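GH3 beta-N-acetylglucosaminidase (PDB 6K5J) probably hydrolyses terminal N-acetylglucosamine residues from beta-linked chitin-type sugars, as a beta-N-acetylglucosaminidase of glycoside hydrolase family 3. Local coordinates at residues Asn249-Gly253 and Leu254-Glu258; Glu206-Asp209 and Arg210-Ala214; Glu436-Ala439 and His440-Leu444. One frame throughout, in Å; residues are numbered along the deposited sequence.

How the interactions relate
Interactions 1 and 2 belong to the TIM-barrel part of the chain and touch: Leu254 CD2 lies 4.0 Å from Leu213 CD2, a plain apolar contact between their helices. Interaction 3 is remote, its centre about 55 Å from that of interaction 1, in the alpha/beta region built on a six-stranded mixed sheet. All three are local and join successive turns, but the chemistry differs. Residues 249-258 are held by wide-turn backbone bonds, 206-214 by two salt bridges, one within helix 205-210 and one reaching past its end, and 436-444 by regular helical bonding with light side-chain packing. The first two are partly buried; the third is a surface contact.

Interaction 1 (Asn249-Gly253 and Leu254-Glu258); sequences NVIEG and LLRGE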
loop_
_atom_site.group_PDB
_atom_site.type_symbol
_atom_site.label_atom_id
_atom_site.label_comp_id
_atom_site.label_asym_id
_atom_site.label_seq_id
_atom_site.Cartn_x
_atom_site.Cartn_y
_atom_site.Cartn_z
ATOM N N ASN A 249 18.647 17.436 -6.391
ATOM C CA ASN A 249 19.355 17.235 -5.124
ATOM C C ASN A 249 18.967 15.918 -4.465
ATOM O O ASN A 249 19.828 15.203 -3.933
ATOM C CB ASN A 249 19.081 18.389 -4.165
ATOM C CG ASN A 249 19.996 19.570 -4.409
ATOM O OD1 ASN A 249 20.577 19.698 -5.482
ATOM N ND2 ASN A 249 20.115 20.442 -3.420
ATOM N N VAL A 250 17.675 15.583 -4.478
ATOM C CA VAL A 250 17.230 14.352 -3.831
ATOM C C VAL A 250 17.552 13.134 -4.689
ATOM O O VAL A 250 17.999 12.103 -4.174
ATOM C CB VAL A 250 15.724 14.422 -3.501
ATOM C CG1 VAL A 250 15.261 13.113 -2.849
ATOM C CG2 VAL A 250 15.421 15.603 -2.589
ATOM N N ILE A 251 17.320 13.210 -5.999
ATOM C CA ILE A 251 17.443 12.011 -6.825
ATOM C C ILE A 251 18.878 11.848 -7.323
ATOM O O ILE A 251 19.567 10.894 -6.944
ATOM C CB ILE A 251 16.440 12.020 -7.991
ATOM C CG1 ILE A 251 15.002 12.056 -7.451
ATOM C CG2 ILE A 251 16.624 10.788 -8.842
ATOM C CD1 ILE A 251 13.936 12.065 -8.533
ATOM N N GLU A 252 19.346 12.755 -8.191
ATOM C CA GLU A 252 20.715 12.614 -8.686
ATOM C C GLU A 252 21.720 12.742 -7.554
ATOM O O GLU A 252 22.703 11.997 -7.497
ATOM C CB GLU A 252 21.026 13.656 -9.768
ATOM C CG GLU A 252 20.429 13.373 -11.139
ATOM C CD GLU A 252 20.918 12.083 -11.793
ATOM O OE1 GLU A 252 21.907 11.481 -11.318
ATOM O OE2 GLU A 252 20.301 11.673 -12.809
ATOM N N GLY A 253 21.501 13.691 -6.654
ATOM C CA GLY A 253 22.457 13.947 -5.598
ATOM C C GLY A 253 22.464 12.879 -4.529
ATOM O O GLY A 253 23.471 12.199 -4.320
ATOM N N LEU A 254 21.325 12.705 -3.862
ATOM C CA LEU A 254 21.281 11.850 -2.684
ATOM C C LEU A 254 21.109 10.381 -3.059
ATOM O O LEU A 254 21.893 9.530 -2.625
ATOM C CB LEU A 254 20.159 12.329 -1.763
ATOM C CG LEU A 254 19.797 11.545 -0.508
ATOM C CD1 LEU A 254 20.980 11.461 0.439
ATOM C CD2 LEU A 254 18.607 12.218 0.173
ATOM N N LEU A 255 20.089 10.063 -3.864
ATOM C CA LEU A 255 19.799 8.664 -4.180
ATOM C C LEU A 255 20.859 8.066 -5.104
ATOM O O LEU A 255 21.401 6.989 -4.830
ATOM C CB LEU A 255 18.413 8.555 -4.818
ATOM C CG LEU A 255 17.930 7.174 -5.281
ATOM C CD1 LEU A 255 18.071 6.126 -4.168
ATOM C CD2 LEU A 255 16.460 7.288 -5.718
ATOM N N ARG A 256 21.133 8.727 -6.228
ATOM C CA ARG A 256 22.104 8.209 -7.186
ATOM C C ARG A 256 23.536 8.455 -6.728
ATOM O O ARG A 256 24.400 7.590 -6.896
ATOM C CB ARG A 256 21.885 8.853 -8.553
ATOM C CG ARG A 256 20.468 8.680 -9.084
ATOM C CD ARG A 256 20.498 7.895 -10.343
ATOM N NE ARG A 256 19.200 7.819 -10.995
ATOM C CZ ARG A 256 18.544 6.685 -11.192
ATOM N NH1 ARG A 256 19.064 5.538 -10.761
ATOM N NH2 ARG A 256 17.379 6.697 -11.821
ATOM N N GLY A 257 23.803 9.626 -6.170
ATOM C CA GLY A 257 25.158 9.993 -5.804
ATOM C C GLY A 257 25.565 9.443 -4.457
ATOM O O GLY A 257 26.382 8.521 -4.386
ATOM N N GLU A 258 24.993 9.996 -3.382
ATOM C CA GLU A 258 25.390 9.586 -2.041
ATOM C C GLU A 258 25.113 8.108 -1.802
ATOM O O GLU A 258 25.934 7.411 -1.197
ATOM C CB GLU A 258 24.673 10.430 -0.988
ATOM C CG GLU A 258 25.035 11.915 -0.995
ATOM C CD GLU A 258 24.533 12.634 0.244
ATOM O OE1 GLU A 258 24.645 12.070 1.349
ATOM O OE2 GLU A 258 24.021 13.764 0.125
#
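Leu254 N donates to Asn249 O at 2.9 Å, a bond spanning five residues instead of the four of an alpha helix. The spacing recurs when Leu255 N reaches Val250 O and Arg256 N reaches Ile251 O, the latter at 2.8 Å with an N-H...O angle of 167°. These turns are therefore pi-type, and Gly253 O takes Glu258 N at 2.8 Å to carry the wide winding onward. Gly253 sits where the coil is tight: a beta carbon built on it would lie only 2.6 Å from Asn249 O. Leu254 CB lies against the preceding turn, 3.2 Å from Val250 O.

The helix links strand 226-229 to strand 264-266 in a beta-alpha-beta unit of the TIM barrel, and Val250, Leu254 and Leu255 turn to Phe184 of strand 178-184, while Leu255 also meets Ile220 of helix 213-222.

Arg256 faces the earlier turn with its aliphatic part. Arg256 CG, anti to the carbonyl carbon (chi1 -56°), comes 3.2 Å from Ile251 O, and Arg256 CB passes 3.8 Å from Glu252 OE1. The polar ends do not pair: Glu252 OE2 stays 4.4 Å from Arg256 NE, with the carboxylate and guanidinium planes 42° apart. Each looks elsewhere, Glu252 to a salt bridge with Arg328, Arg256 to a salt bridge with Asp294 and hydrogen bonds with the carbonyls of Tyr261, Gly263 and Gly292.

Interaction 2 (Glu206-Asp209 and Arg210-Ala214); sequences ERLD and RLELA
Leu211 lays its CD2 methyl over one face of the Arg207 guanidinium, 3.4 Å from Arg207 NE, the two side chains running side by side. At its edge the same guanidinium grips Glu212 side-on with two nitrogens. Arg207 NE reaches Glu212 OE1 at 2.9 Å, and Arg207 NH2 reaches Glu212 OE2 at 2.8 Å. Both oxygens offer their syn lone pairs, and the two planes lie 14° apart, so the forked bridge is almost flat, which should hold both groups against rotation. An unusual first torsion (chi1 144°) and a bend at chi2 bring the head of Arg207 to this carboxylate. Leu208 CD2 packs 3.7 Å from Glu212 OE1. A leucine in place of Arg207 would probably leave the buried carboxylate of Glu212 without this two-nitrogen grip and take from Asp189 its salt bridge to Arg207 NH2.

A second bridge lies beside it. Arg210 NE points at Glu206 OE2 over 3.1 Å, at an N-H...O angle of 171° and within the guanidinium plane, while Arg210 NH2 to Glu206 OE1, at 3.5 Å, is weak. Arg207 CD lies 3.7 Å above the plane of the Arg210 guanidinium, toward its rim, so the aliphatic stem of one arginine backs the other's head; Arg210 NH1 also bonds to the backbone O of Val535.

Helical geometry ends at Leu211, and Leu213 N bonds to Leu208 O at 2.9 Å, spanning the place where the helix is left. Helices 205-210 and 213-222 follow each other closely in the connection from barrel strand 178-184 to strand 226-229; Leu213 leans on Pro185, Leu208 on Val237, and Arg217 of helix 213-222 bonds Asp209 O.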
loop_
_atom_site.group_PDB
_atom_site.type_symbol
_atom_site.label_atom_id
_atom_site.label_comp_id
_atom_site.label_asym_id
_atom_site.label_seq_id
_atom_site.Cartn_x
_atom_site.Cartn_y
_atom_site.Cartn_z
ATOM N N GLU A 206 20.857 15.206 9.841
ATOM C CA GLU A 206 21.179 14.156 10.809
ATOM C C GLU A 206 19.964 13.283 11.093
ATOM O O GLU A 206 20.091 12.073 11.300
ATOM C CB GLU A 206 21.717 14.748 12.118
ATOM C CG GLU A 206 20.742 15.599 12.943
ATOM C CD GLU A 206 19.782 14.786 13.837
ATOM O OE1 GLU A 206 18.671 15.299 14.125
ATOM O OE2 GLU A 206 20.117 13.641 14.235
ATOM N N ARG A 207 18.779 13.883 11.123
ATOM C CA ARG A 207 17.595 13.094 11.413
ATOM C C ARG A 207 17.224 12.228 10.214
ATOM O O ARG A 207 16.898 11.047 10.376
ATOM C CB ARG A 207 16.460 14.029 11.837
ATOM C CG ARG A 207 15.094 13.614 11.382
ATOM C CD ARG A 207 14.547 12.390 12.095
ATOM N NE ARG A 207 13.272 12.111 11.456
ATOM C CZ ARG A 207 12.116 12.617 11.865
ATOM N NH1 ARG A 207 12.068 13.370 12.961
ATOM N NH2 ARG A 207 11.008 12.342 11.195
ATOM N N LEU A 208 17.316 12.786 8.996
ATOM C CA LEU A 208 17.034 11.992 7.804
ATOM C C LEU A 208 18.003 10.822 7.682
ATOM O O LEU A 208 17.607 9.722 7.283
ATOM C CB LEU A 208 17.093 12.873 6.547
ATOM C CG LEU A 208 16.133 14.068 6.485
ATOM C CD1 LEU A 208 16.308 14.863 5.188
ATOM C CD2 LEU A 208 14.675 13.607 6.648
ATOM N N ASP A 209 19.280 11.039 8.024
ATOM C CA ASP A 209 20.271 9.970 7.912
ATOM C C ASP A 209 19.982 8.828 8.878
ATOM O O ASP A 209 20.206 7.657 8.547
ATOM C CB ASP A 209 21.680 10.508 8.183
ATOM C CG ASP A 209 22.213 11.357 7.052
ATOM O OD1 ASP A 209 21.679 11.275 5.931
ATOM O OD2 ASP A 209 23.175 12.113 7.292
ATOM N N ARG A 210 19.512 9.139 10.077
ATOM C CA ARG A 210 19.325 8.087 11.066
ATOM C C ARG A 210 17.938 7.465 11.021
ATOM O O ARG A 210 17.750 6.361 11.547
ATOM C CB ARG A 210 19.585 8.620 12.472
ATOM C CG ARG A 210 18.488 9.478 13.030
ATOM C CD ARG A 210 18.772 9.846 14.487
ATOM N NE ARG A 210 18.290 11.190 14.773
ATOM C CZ ARG A 210 17.049 11.473 15.146
ATOM N NH1 ARG A 210 16.157 10.498 15.304
ATOM N NH2 ARG A 210 16.703 12.733 15.365
ATOM N N LEU A 211 16.970 8.137 10.413
ATOM C CA LEU A 211 15.612 7.607 10.398
ATOM C C LEU A 211 15.161 7.342 8.963
ATOM O O LEU A 211 15.321 6.220 8.469
ATOM C CB LEU A 211 14.662 8.566 11.121
ATOM C CG LEU A 211 13.305 7.913 11.435
ATOM C CD1 LEU A 211 13.488 6.762 12.412
ATOM C CD2 LEU A 211 12.297 8.926 11.968
ATOM N N GLU A 212 14.652 8.381 8.286
ATOM C CA GLU A 212 14.020 8.246 6.968
ATOM C C GLU A 212 14.849 7.405 5.995
ATOM O O GLU A 212 14.342 6.459 5.386
ATOM C CB GLU A 212 13.780 9.639 6.371
ATOM C CG GLU A 212 12.454 10.314 6.768
ATOM C CD GLU A 212 12.439 10.862 8.198
ATOM O OE1 GLU A 212 13.494 10.875 8.862
ATOM O OE2 GLU A 212 11.357 11.292 8.659
ATOM N N LEU A 213 16.130 7.747 5.827
ATOM C CA LEU A 213 16.951 7.127 4.786
ATOM C C LEU A 213 17.398 5.704 5.117
ATOM O O LEU A 213 17.734 4.947 4.195
ATOM C CB LEU A 213 18.190 7.996 4.518
ATOM C CG LEU A 213 17.886 9.335 3.830
ATOM C CD1 LEU A 213 19.111 10.253 3.850
ATOM C CD2 LEU A 213 17.411 9.114 2.398
ATOM N N ALA A 214 17.421 5.332 6.399
ATOM C CA ALA A 214 18.074 4.087 6.808
ATOM C C ALA A 214 17.497 2.845 6.134
ATOM O O ALA A 214 18.284 2.022 5.634
ATOM C CB ALA A 214 18.037 3.968 8.341
#

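Interaction 3 (Glu436-Ala439 and His440-Leu444); sequences EEVA and HIQEL
Gln442 starts with CG anti to its carbonyl carbon (chi1 -60°), which sets Gln442 CG 3.1 Å from Val438 O; a bend at chi2 then steers the amide beyond it, and the chain runs alongside Val438. Val438 holds CG1 anti to its backbone N (chi1 165°), and that methyl lies 4.1 Å from Gln442 NE2, a loose side-by-side packing. Two residues earlier, His440 rests CB 3.3 Å from Glu436 O; the Glu436 side chain comes no nearer to that CB than 4.2 Å, from OE1, and its carboxylate stands 68° from the ring plane.

The backbone supplies the firm geometry: His440 N to Glu436 O is 2.7 Å, and Gln442 N to Val438 O is 3.0 Å, both regular alpha-helical bonds. Helix 435-447 is the connection of a beta-alpha-beta crossover from edge strand 424-430, past strand 390-396, to strand 450-455 of the mixed sheet.

Ile441 points its CG1 to within 3.3 Å of Glu437 O and packs on Val393 of the sheet and Leu471 of helix 462-472, where Val438 and Gln442 both touch Leu467. Glu437 OE2 makes a salt bridge with Arg398, while OE1 takes the backbone N of Gly430 and, just before the helix, of Thr434.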
loop_
_atom_site.group_PDB
_atom_site.type_symbol
_atom_site.label_atom_id
_atom_site.label_comp_id
_atom_site.label_asym_id
_atom_site.label_seq_id
_atom_site.Cartn_x
_atom_site.Cartn_y
_atom_site.Cartn_z
ATOM N N GLU A 436 -28.750 7.812 12.725
ATOM C CA GLU A 436 -29.610 6.676 13.027
ATOM C C GLU A 436 -28.788 5.466 13.446
ATOM O O GLU A 436 -29.160 4.753 14.386
ATOM C CB GLU A 436 -30.488 6.338 11.823
ATOM C CG GLU A 436 -31.282 5.038 11.961
ATOM C CD GLU A 436 -32.338 5.093 13.065
ATOM O OE1 GLU A 436 -32.173 4.392 14.093
ATOM O OE2 GLU A 436 -33.331 5.840 12.906
ATOM N N GLU A 437 -27.672 5.212 12.756
ATOM C CA GLU A 437 -26.802 4.107 13.150
ATOM C C GLU A 437 -26.320 4.287 14.586
ATOM O O GLU A 437 -26.348 3.345 15.384
ATOM C CB GLU A 437 -25.618 3.994 12.180
ATOM C CG GLU A 437 -25.972 3.367 10.826
ATOM C CD GLU A 437 -24.852 3.477 9.802
ATOM O OE1 GLU A 437 -23.962 4.333 9.971
ATOM O OE2 GLU A 437 -24.866 2.704 8.816
ATOM N N VAL A 438 -25.885 5.498 14.930
ATOM C CA VAL A 438 -25.421 5.777 16.287
ATOM C C VAL A 438 -26.533 5.519 17.300
ATOM O O VAL A 438 -26.314 4.893 18.344
ATOM C CB VAL A 438 -24.900 7.222 16.381
ATOM C CG1 VAL A 438 -24.763 7.642 17.834
ATOM C CG2 VAL A 438 -23.569 7.356 15.638
ATOM N N ALA A 439 -27.740 6.016 17.014
ATOM C CA ALA A 439 -28.867 5.771 17.908
ATOM C C ALA A 439 -29.191 4.287 17.983
ATOM O O ALA A 439 -29.521 3.769 19.058
ATOM C CB ALA A 439 -30.088 6.565 17.443
ATOM N N HIS A 440 -29.094 3.581 16.853
ATOM C CA HIS A 440 -29.368 2.149 16.851
ATOM C C HIS A 440 -28.364 1.390 17.715
ATOM O O HIS A 440 -28.742 0.467 18.445
ATOM C CB HIS A 440 -29.353 1.611 15.421
ATOM C CG HIS A 440 -29.896 0.220 15.296
ATOM N ND1 HIS A 440 -29.460 -0.667 14.336
ATOM C CD2 HIS A 440 -30.839 -0.436 16.014
ATOM C CE1 HIS A 440 -30.113 -1.809 14.465
ATOM N NE2 HIS A 440 -30.956 -1.694 15.476
ATOM N N ILE A 441 -27.082 1.763 17.649
ATOM C CA ILE A 441 -26.070 1.071 18.446
ATOM C C ILE A 441 -26.288 1.340 19.931
ATOM O O ILE A 441 -26.226 0.426 20.759
ATOM C CB ILE A 441 -24.650 1.482 18.010
ATOM C CG1 ILE A 441 -24.367 1.039 16.571
ATOM C CG2 ILE A 441 -23.618 0.886 18.980
ATOM C CD1 ILE A 441 -24.766 -0.401 16.265
ATOM N N GLN A 442 -26.542 2.600 20.292
ATOM C CA GLN A 442 -26.769 2.921 21.696
ATOM C C GLN A 442 -27.968 2.158 22.244
ATOM O O GLN A 442 -27.952 1.701 23.392
ATOM C CB GLN A 442 -26.958 4.428 21.874
ATOM C CG GLN A 442 -25.756 5.246 21.417
ATOM C CD GLN A 442 -25.328 6.290 22.422
ATOM O OE1 GLN A 442 -25.364 6.056 23.629
ATOM N NE2 GLN A 442 -24.910 7.454 21.927
ATOM N N GLU A 443 -29.000 1.977 21.422
ATOM C CA GLU A 443 -30.179 1.240 21.858
ATOM C C GLU A 443 -29.866 -0.237 22.063
ATOM O O GLU A 443 -30.220 -0.820 23.094
ATOM C CB GLU A 443 -31.306 1.411 20.841
ATOM C CG GLU A 443 -32.658 0.895 21.320
ATOM C CD GLU A 443 -33.497 0.315 20.198
ATOM O OE1 GLU A 443 -33.375 -0.898 19.920
ATOM O OE2 GLU A 443 -34.281 1.075 19.593
ATOM N N LEU A 444 -29.208 -0.866 21.087
ATOM C CA LEU A 444 -28.898 -2.286 21.216
ATOM C C LEU A 444 -27.952 -2.550 22.382
ATOM O O LEU A 444 -27.993 -3.631 22.982
ATOM C CB LEU A 444 -28.303 -2.814 19.912
ATOM C CG LEU A 444 -29.301 -3.047 18.779
ATOM C CD1 LEU A 444 -28.582 -3.161 17.437
ATOM C CD2 LEU A 444 -30.135 -4.290 19.057
#